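Long-range contacts in Beta/gama crystallin family protein (Methanosarcina acetivorans, PDB 3HZ2), which binds two calcium ions in a single beta/gamma-crystallin domain built from two Greek key motifs: residues 35-40 with 62-68; 43-47 with 80-84. One frame throughout, in Å; residues are numbered along the deposited sequence.

Interaction 1. Residues 35-40 with 62-68; sequences ISSIKV and PGEYSSV. With CA (calcium ion), chain E.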
ATOM      1  N   ILE A  35      -3.893   5.054  -3.815  1.00  9.36           N
ATOM      2  CA  ILE A  35      -2.937   4.018  -4.209  1.00  7.89           C
ATOM      3  C   ILE A  35      -3.417   3.052  -5.293  1.00  9.49           C
ATOM      4  O   ILE A  35      -4.466   2.418  -5.160  1.00 11.22           O
ATOM      5  CB  ILE A  35      -2.459   3.229  -2.975  1.00  7.98           C
ATOM      6  CG1 ILE A  35      -1.737   4.184  -2.017  1.00  8.80           C
ATOM      7  CG2 ILE A  35      -1.524   2.103  -3.405  1.00  7.91           C
ATOM      8  CD1 ILE A  35      -1.463   3.607  -0.641  1.00  7.30           C
ATOM      9  N   SER A  36      -2.622   2.942  -6.360  1.00  7.49           N
ATOM     10  CA  SER A  36      -2.940   2.082  -7.499  1.00  8.74           C
ATOM     11  C   SER A  36      -1.874   1.061  -7.872  1.00  7.67           C
ATOM     12  O   SER A  36      -2.133   0.141  -8.648  1.00  8.69           O
ATOM     13  CB  SER A  36      -3.248   2.937  -8.716  1.00  8.28           C
ATOM     14  OG  SER A  36      -4.421   3.677  -8.482  1.00  8.43           O
ATOM     15  N   SER A  37      -0.667   1.240  -7.353  1.00  9.21           N
ATOM     16  CA  SER A  37       0.408   0.290  -7.606  1.00  9.04           C
ATOM     17  C   SER A  37       1.272   0.253  -6.353  1.00  8.73           C
ATOM     18  O   SER A  37       1.331   1.227  -5.599  1.00  8.82           O
ATOM     19  CB  SER A  37       1.220   0.677  -8.856  1.00  9.51           C
ATOM     20  OG  SER A  37       1.756   1.979  -8.770  1.00 11.15           O
ATOM     21  N   ILE A  38       1.924  -0.880  -6.118  1.00  8.54           N
ATOM     22  CA  ILE A  38       2.725  -1.051  -4.917  1.00  7.68           C
ATOM     23  C   ILE A  38       3.971  -1.894  -5.160  1.00  8.34           C
ATOM     24  O   ILE A  38       3.967  -2.798  -5.993  1.00  7.81           O
ATOM     25  CB  ILE A  38       1.900  -1.769  -3.813  1.00  9.22           C
ATOM     26  CG1 ILE A  38       0.627  -0.979  -3.502  1.00  8.09           C
ATOM     27  CG2 ILE A  38       2.751  -1.959  -2.557  1.00  8.79           C
ATOM     28  CD1 ILE A  38      -0.364  -1.730  -2.621  1.00  8.63           C
ATOM     29  N   LYS A  39       5.029  -1.592  -4.414  1.00  9.45           N
ATOM     30  CA  LYS A  39       6.272  -2.352  -4.496  1.00  8.26           C
ATOM     31  C   LYS A  39       6.687  -2.747  -3.085  1.00  8.46           C
ATOM     32  O   LYS A  39       7.112  -1.898  -2.306  1.00  8.78           O
ATOM     33  CB  LYS A  39       7.394  -1.520  -5.118  1.00  9.61           C
ATOM     34  CG  LYS A  39       7.295  -1.304  -6.613  1.00  8.87           C
ATOM     35  CD  LYS A  39       8.545  -0.592  -7.111  1.00  7.96           C
ATOM     36  CE  LYS A  39       8.426  -0.160  -8.558  1.00  9.20           C
ATOM     37  NZ  LYS A  39       9.685   0.526  -9.002  1.00  9.39           N
ATOM     38  N   VAL A  40       6.548  -4.026  -2.746  1.00  8.84           N
ATOM     39  CA  VAL A  40       6.953  -4.482  -1.424  1.00  9.45           C
ATOM     40  C   VAL A  40       8.409  -4.921  -1.545  1.00  8.16           C
ATOM     41  O   VAL A  40       8.699  -5.997  -2.062  1.00  9.04           O
ATOM     42  CB  VAL A  40       6.101  -5.676  -0.940  1.00  9.45           C
ATOM     43  CG1 VAL A  40       6.591  -6.140   0.429  1.00  8.14           C
ATOM     44  CG2 VAL A  40       4.633  -5.269  -0.856  1.00 10.67           C
ATOM     45  N   PRO A  62       6.669  -9.751  -0.431  1.00 11.38           N
ATOM     46  CA  PRO A  62       7.653  -9.181  -1.355  1.00 12.96           C
ATOM     47  C   PRO A  62       7.293  -9.388  -2.819  1.00 12.07           C
ATOM     48  O   PRO A  62       6.941 -10.489  -3.237  1.00 13.81           O
ATOM     49  CB  PRO A  62       8.940  -9.902  -0.968  1.00 12.02           C
ATOM     50  CG  PRO A  62       8.765 -10.090   0.507  1.00 13.34           C
ATOM     51  CD  PRO A  62       7.335 -10.566   0.600  1.00 12.31           C
ATOM     52  N   GLY A  63       7.386  -8.315  -3.593  1.00 10.30           N
ATOM     53  CA  GLY A  63       7.068  -8.392  -5.005  1.00 10.51           C
ATOM     54  C   GLY A  63       6.526  -7.069  -5.499  1.00 10.69           C
ATOM     55  O   GLY A  63       6.393  -6.114  -4.727  1.00  9.91           O
ATOM     56  N   GLU A  64       6.206  -6.999  -6.786  1.00 10.62           N
ATOM     57  CA  GLU A  64       5.678  -5.766  -7.343  1.00  9.71           C
ATOM     58  C   GLU A  64       4.290  -5.964  -7.917  1.00 10.09           C
ATOM     59  O   GLU A  64       3.981  -7.004  -8.505  1.00 10.47           O
ATOM     60  CB  GLU A  64       6.643  -5.205  -8.392  1.00  8.86           C
ATOM     61  CG  GLU A  64       7.949  -4.762  -7.758  1.00  9.45           C
ATOM     62  CD  GLU A  64       8.842  -3.974  -8.686  1.00 12.48           C
ATOM     63  OE1 GLU A  64       8.388  -3.600  -9.790  1.00 11.80           O
ATOM     64  OE2 GLU A  64      10.001  -3.725  -8.296  1.00 12.88           O
ATOM     65  N   TYR A  65       3.449  -4.957  -7.727  1.00  7.58           N
ATOM     66  CA  TYR A  65       2.073  -5.008  -8.184  1.00  9.91           C
ATOM     67  C   TYR A  65       1.779  -3.762  -8.999  1.00  8.61           C
ATOM     68  O   TYR A  65       1.418  -2.729  -8.446  1.00  8.66           O
ATOM     69  CB  TYR A  65       1.151  -5.095  -6.964  1.00  8.42           C
ATOM     70  CG  TYR A  65       1.605  -6.139  -5.962  1.00 10.71           C
ATOM     71  CD1 TYR A  65       2.596  -5.855  -5.019  1.00 10.70           C
ATOM     72  CD2 TYR A  65       1.084  -7.433  -5.995  1.00 11.04           C
ATOM     73  CE1 TYR A  65       3.057  -6.837  -4.136  1.00 10.98           C
ATOM     74  CE2 TYR A  65       1.540  -8.419  -5.121  1.00 12.72           C
ATOM     75  CZ  TYR A  65       2.526  -8.115  -4.195  1.00 11.08           C
ATOM     76  OH  TYR A  65       2.986  -9.096  -3.349  1.00 11.97           O
ATOM     77  N   SER A  66       1.945  -3.868 -10.316  1.00  8.90           N
ATOM     78  CA  SER A  66       1.721  -2.741 -11.218  1.00  9.80           C
ATOM     79  C   SER A  66       0.304  -2.192 -11.116  1.00 10.58           C
ATOM     80  O   SER A  66       0.038  -1.056 -11.507  1.00  8.15           O
ATOM     81  CB  SER A  66       2.022  -3.158 -12.658  1.00 11.28           C
ATOM     82  OG  SER A  66       1.233  -4.270 -13.041  1.00 12.30           O
ATOM     83  N   SER A  67      -0.602  -3.015 -10.601  1.00 11.06           N
ATOM     84  CA  SER A  67      -1.995  -2.633 -10.399  1.00 13.54           C
ATOM     85  C   SER A  67      -2.454  -3.303  -9.105  1.00 12.19           C
ATOM     86  O   SER A  67      -2.345  -4.517  -8.970  1.00 12.62           O
ATOM     87  CB  SER A  67      -2.864  -3.122 -11.557  1.00 15.78           C
ATOM     88  OG  SER A  67      -4.238  -2.952 -11.252  1.00 20.25           O
ATOM     89  N   VAL A  68      -2.958  -2.524  -8.154  1.00 12.59           N
ATOM     90  CA  VAL A  68      -3.406  -3.104  -6.887  1.00 14.64           C
ATOM     91  C   VAL A  68      -4.480  -4.166  -7.096  1.00 15.26           C
ATOM     92  O   VAL A  68      -4.595  -5.108  -6.317  1.00 15.43           O
ATOM     93  CB  VAL A  68      -3.953  -2.024  -5.922  1.00 14.87           C
ATOM     94  CG1 VAL A  68      -2.813  -1.149  -5.424  1.00 14.49           C
ATOM     95  CG2 VAL A  68      -5.000  -1.178  -6.618  1.00 16.44           C
TER
HETATM   96 CA    CA E 101      -4.970   6.080  -8.242  1.00  9.26          CA
HETATM   97  O   HOH W   1      11.720  -1.704  -8.823  1.00 15.24           O
HETATM   98  O   HOH W   2       9.969  -1.770 -11.037  1.00 15.69           O
HETATM   99  O   HOH W   3      -6.442   5.046 -10.232  1.00 13.92           O
HETATM  100  O   HOH W   4      -5.828   8.430  -7.638  1.00  8.33           O
HETATM  101  O   HOH W   5      -4.456   7.467 -10.477  1.00 16.06           O

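Interaction 2. Residues 43-47 with 80-84; sequences GTWRF and SFRQI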
ATOM      1  N   GLY A  43       9.568  -7.691   3.662  1.00 14.21           N
ATOM      2  CA  GLY A  43       8.566  -7.849   4.696  1.00 13.74           C
ATOM      3  C   GLY A  43       7.193  -8.071   4.097  1.00 13.98           C
ATOM      4  O   GLY A  43       7.025  -8.014   2.877  1.00 14.07           O
ATOM      5  N   THR A  44       6.214  -8.346   4.950  1.00 13.55           N
ATOM      6  CA  THR A  44       4.847  -8.550   4.495  1.00 13.38           C
ATOM      7  C   THR A  44       4.037  -7.388   5.044  1.00 11.43           C
ATOM      8  O   THR A  44       4.153  -7.042   6.220  1.00 11.42           O
ATOM      9  CB  THR A  44       4.260  -9.869   5.018  1.00 15.99           C
ATOM     10  OG1 THR A  44       5.069 -10.962   4.564  1.00 19.17           O
ATOM     11  CG2 THR A  44       2.842 -10.057   4.503  1.00 17.50           C
ATOM     12  N   TRP A  45       3.230  -6.779   4.187  1.00  9.01           N
ATOM     13  CA  TRP A  45       2.432  -5.637   4.597  1.00  9.25           C
ATOM     14  C   TRP A  45       0.939  -5.853   4.418  1.00  9.51           C
ATOM     15  O   TRP A  45       0.494  -6.467   3.446  1.00 10.86           O
ATOM     16  CB  TRP A  45       2.852  -4.394   3.813  1.00  9.81           C
ATOM     17  CG  TRP A  45       4.253  -3.941   4.098  1.00  9.65           C
ATOM     18  CD1 TRP A  45       5.410  -4.514   3.654  1.00  9.27           C
ATOM     19  CD2 TRP A  45       4.639  -2.817   4.891  1.00  9.20           C
ATOM     20  NE1 TRP A  45       6.497  -3.810   4.122  1.00  8.23           N
ATOM     21  CE2 TRP A  45       6.050  -2.763   4.883  1.00  9.16           C
ATOM     22  CE3 TRP A  45       3.926  -1.845   5.610  1.00  8.61           C
ATOM     23  CZ2 TRP A  45       6.766  -1.773   5.567  1.00  9.61           C
ATOM     24  CZ3 TRP A  45       4.636  -0.863   6.290  1.00 10.23           C
ATOM     25  CH2 TRP A  45       6.045  -0.835   6.262  1.00  8.90           C
ATOM     26  N   ARG A  46       0.173  -5.331   5.366  1.00  9.29           N
ATOM     27  CA  ARG A  46      -1.278  -5.435   5.342  1.00  9.67           C
ATOM     28  C   ARG A  46      -1.887  -4.085   4.996  1.00  9.08           C
ATOM     29  O   ARG A  46      -1.566  -3.072   5.623  1.00 10.38           O
ATOM     30  CB  ARG A  46      -1.788  -5.898   6.706  1.00  9.58           C
ATOM     31  CG  ARG A  46      -3.297  -5.875   6.836  1.00 10.90           C
ATOM     32  CD  ARG A  46      -3.731  -6.604   8.095  1.00 11.42           C
ATOM     33  NE  ARG A  46      -3.382  -8.019   8.037  1.00 13.74           N
ATOM     34  CZ  ARG A  46      -3.689  -8.896   8.986  1.00 16.24           C
ATOM     35  NH1 ARG A  46      -4.348  -8.494  10.062  1.00 16.73           N
ATOM     36  NH2 ARG A  46      -3.348 -10.172   8.854  1.00 14.64           N
ATOM     37  N   PHE A  47      -2.768  -4.076   3.999  1.00  9.12           N
ATOM     38  CA  PHE A  47      -3.420  -2.850   3.566  1.00  8.21           C
ATOM     39  C   PHE A  47      -4.898  -2.875   3.938  1.00  8.85           C
ATOM     40  O   PHE A  47      -5.601  -3.836   3.643  1.00 10.81           O
ATOM     41  CB  PHE A  47      -3.241  -2.671   2.054  1.00  9.22           C
ATOM     42  CG  PHE A  47      -1.800  -2.627   1.630  1.00  9.21           C
ATOM     43  CD1 PHE A  47      -1.068  -3.802   1.480  1.00  8.84           C
ATOM     44  CD2 PHE A  47      -1.153  -1.407   1.454  1.00  8.89           C
ATOM     45  CE1 PHE A  47       0.292  -3.765   1.162  1.00  9.31           C
ATOM     46  CE2 PHE A  47       0.205  -1.357   1.138  1.00  9.83           C
ATOM     47  CZ  PHE A  47       0.929  -2.539   0.994  1.00  9.60           C
ATOM     48  N   SER A  80      -4.883   2.865   4.917  1.00  8.22           N
ATOM     49  CA  SER A  80      -3.891   2.646   5.961  1.00  7.20           C
ATOM     50  C   SER A  80      -3.204   1.318   5.713  1.00  7.48           C
ATOM     51  O   SER A  80      -3.751   0.440   5.050  1.00  7.81           O
ATOM     52  CB  SER A  80      -4.533   2.657   7.361  1.00  5.12           C
ATOM     53  OG  SER A  80      -5.467   1.602   7.527  1.00  7.75           O
ATOM     54  N   PHE A  81      -1.984   1.184   6.210  1.00  7.24           N
ATOM     55  CA  PHE A  81      -1.257  -0.065   6.048  1.00  8.62           C
ATOM     56  C   PHE A  81      -0.152  -0.181   7.080  1.00  9.30           C
ATOM     57  O   PHE A  81       0.389   0.824   7.545  1.00 10.11           O
ATOM     58  CB  PHE A  81      -0.709  -0.216   4.611  1.00  8.75           C
ATOM     59  CG  PHE A  81       0.194   0.905   4.153  1.00 10.33           C
ATOM     60  CD1 PHE A  81       1.546   0.918   4.489  1.00  9.28           C
ATOM     61  CD2 PHE A  81      -0.305   1.927   3.352  1.00  8.93           C
ATOM     62  CE1 PHE A  81       2.387   1.931   4.030  1.00 10.51           C
ATOM     63  CE2 PHE A  81       0.525   2.945   2.887  1.00 11.15           C
ATOM     64  CZ  PHE A  81       1.873   2.947   3.226  1.00 10.81           C
ATOM     65  N   ARG A  82       0.154  -1.415   7.459  1.00 10.14           N
ATOM     66  CA  ARG A  82       1.187  -1.665   8.447  1.00 12.23           C
ATOM     67  C   ARG A  82       1.853  -3.005   8.221  1.00 13.22           C
ATOM     68  O   ARG A  82       1.335  -3.870   7.509  1.00 12.59           O
ATOM     69  CB  ARG A  82       0.596  -1.620   9.858  1.00 12.66           C
ATOM     70  CG  ARG A  82      -0.500  -2.642  10.110  1.00 15.18           C
ATOM     71  CD  ARG A  82      -1.024  -2.518  11.533  1.00 19.65           C
ATOM     72  NE  ARG A  82      -2.277  -3.244  11.729  1.00 22.28           N
ATOM     73  CZ  ARG A  82      -3.014  -3.174  12.836  1.00 23.39           C
ATOM     74  NH1 ARG A  82      -2.620  -2.410  13.849  1.00 23.58           N
ATOM     75  NH2 ARG A  82      -4.148  -3.858  12.928  1.00 20.51           N
ATOM     76  N   GLN A  83       3.011  -3.167   8.844  1.00 15.16           N
ATOM     77  CA  GLN A  83       3.788  -4.387   8.735  1.00 16.76           C
ATOM     78  C   GLN A  83       3.171  -5.489   9.592  1.00 17.29           C
ATOM     79  O   GLN A  83       2.603  -5.218  10.652  1.00 16.69           O
ATOM     80  CB  GLN A  83       5.216  -4.111   9.205  1.00 17.41           C
ATOM     81  CG  GLN A  83       6.229  -5.150   8.784  1.00 20.73           C
ATOM     82  CD  GLN A  83       7.557  -4.958   9.487  1.00 21.71           C
ATOM     83  OE1 GLN A  83       8.004  -3.825   9.697  1.00 19.90           O
ATOM     84  NE2 GLN A  83       8.202  -6.062   9.847  1.00 21.88           N
ATOM     85  N   ILE A  84       3.278  -6.731   9.131  1.00 18.27           N
ATOM     86  CA  ILE A  84       2.751  -7.865   9.882  1.00 19.74           C
ATOM     87  C   ILE A  84       3.708  -9.050   9.822  1.00 21.40           C
ATOM     88  O   ILE A  84       4.692  -8.973   9.053  1.00 21.53           O
ATOM     89  CB  ILE A  84       1.375  -8.318   9.350  1.00 19.29           C
ATOM     90  CG1 ILE A  84       1.470  -8.660   7.863  1.00 19.42           C
ATOM     91  CG2 ILE A  84       0.340  -7.229   9.603  1.00 20.94           C
ATOM     92  CD1 ILE A  84       0.183  -9.215   7.285  1.00 20.65           C
ATOM     93  OXT ILE A  84       3.458 -10.041  10.541  1.00 22.49           O
TER
HETATM   94  O   HOH W   6       6.858  -8.082   7.892  1.00 20.72           O

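Interaction 1. Residues 35-40 with 62-68
Two neighbouring strands of the four-stranded sheet of a beta/gamma-crystallin Greek key domain, 37-40 and the outermost strand 63-65, run antiparallel here, and the end at Ser-36 reaches a calcium site. Ile-38 and Tyr-65 form a hydrogen-bonded pair, Tyr-65 N donating a hydrogen bond to Ile-38 O at 2.8 Å; Val-40 and Gly-63 pair the same way. At phi 150° any side chain on Gly-63 would collide with the carbonyl oxygen of Pro-62, so glycine suits the position. Beyond the strand, Val-68 N still donates to Ser-36 O at 2.8 Å.

On one face, Lys-39 and Glu-64 stand up as extended chains whose methylenes touch, Lys-39 CG lying 3.7 Å from Glu-64 CG. Their charged ends stay beyond salt-bridge distance, Lys-39 NZ 4.3 Å from Glu-64 OE2, and two waters bridge them, one to each carboxylate oxygen. The ammonium also faces Phe-13 in a cation-pi contact.

The other face is apolar. Tyr-65 presents a ring edge to Ile-38 O, with CE1 4.0 Å from Val-40 CG2, while its OH bonds to Gly-61 O. Ile-38 turns CG1 anti to its carbonyl carbon (chi1 -57°), which carries CD1 to 3.8 Å from Val-68 CG1; the two branched chains meet at about a right angle and suit the buried side.

Ser-36 OG binds calcium at 2.5 Å beside three waters, Glu-9 O, Lys-34 O and Asn-76 OD1, and also bonds to Asp-75. Ser-36 and Ser-37 together face Tyr-8 as a classic beta bulge. Ser-36 thus gives its hydroxyl to the metal and its carbonyl to Val-68 N, so the backbone bond probably helps steady the ligand, while the solvated charge pair lies on the opposite face from the apolar contacts.

Interaction 2. Residues 43-47 with 80-84
Strands 45-47 and 80-83 run antiparallel with axes 4.7 Å apart at 161°, Arg-46 and Arg-82 forming the hydrogen-bonded pair between the non-hydrogen-bonded pairs Trp-45 with Gln-83 and Phe-47 with Phe-81. Arg-46 N points almost straight at Arg-82 O (2.8 Å, 176° at the hydrogen), Arg-82 N answers to Arg-46 O, and Ile-84 N bonds to Thr-44 O.

Aromatic residues fill the buried face. In Phe-81, CG set between the backbone N and carbonyl carbon (chi1 57°) brings the ring edge, CD1, to 3.8 Å from Trp-45 CE3. Phe-81 CB comes within 3.4 Å of Phe-47 CD2; the two side chains run alongside each other, and their rings meet obliquely, centroids 5.3 Å apart. Gln-83 CB sits over the face of the Trp-45 six-membered ring, 4.3 Å from its centroid. An alanine in place of Phe-81 would probably open a gap beside Trp-45 and Phe-47 and take away the ring edge that Trp-45 CE3 packs against.

Across the sheet, Ile-84 lies over the aliphatic start and one guanidinium face of Arg-46, its CG2 3.8 Å from Arg-46 CB; the two side chains cross at about a right angle. Arginine suits this partly exposed place because its methylenes accept apolar cover while NE forms a salt bridge with Asp-59. Arg-82 sends NH2 to the hydroxyl of Tyr-48. At the chain end, one water accepts from Thr-44 N and Gln-83 NE2 and donates to Ile-84 O, 2.6 Å away.

The two faces therefore differ in chemistry: aromatic rings pack on the inner side, with Gln-83 at its exposed end, whereas on the outer side the arginine charges find partners in an acid and a tyrosine, and one oxygen of the terminal carboxylate is linked by water to Thr-44 N and Gln-83 NE2.

How the interactions relate
Interaction 1 joins inner strand 37-42 to outermost strand 63-65 of the four-stranded sheet, interaction 2 two strands of the three-stranded sheet, and their centres lie about 12 Å apart. The segments alternate along the chain, 35-40, 43-47, 62-68, 80-84, and strand 37-42 of the first Greek key pairs with 63-65 of the second. The sheets face each other: Ile-38 CD1 packs 3.8 Å from Phe-47 CE2, Val-40 CG1 against Trp-45 CD1, and Ile-35 CD1 near Phe-81 CE2. Strand 37-42 leads directly into 45-48 in the other sheet. This interlocking of two Greek keys forms one shared core, with calcium bound at the ends of the strands by loops of both motifs.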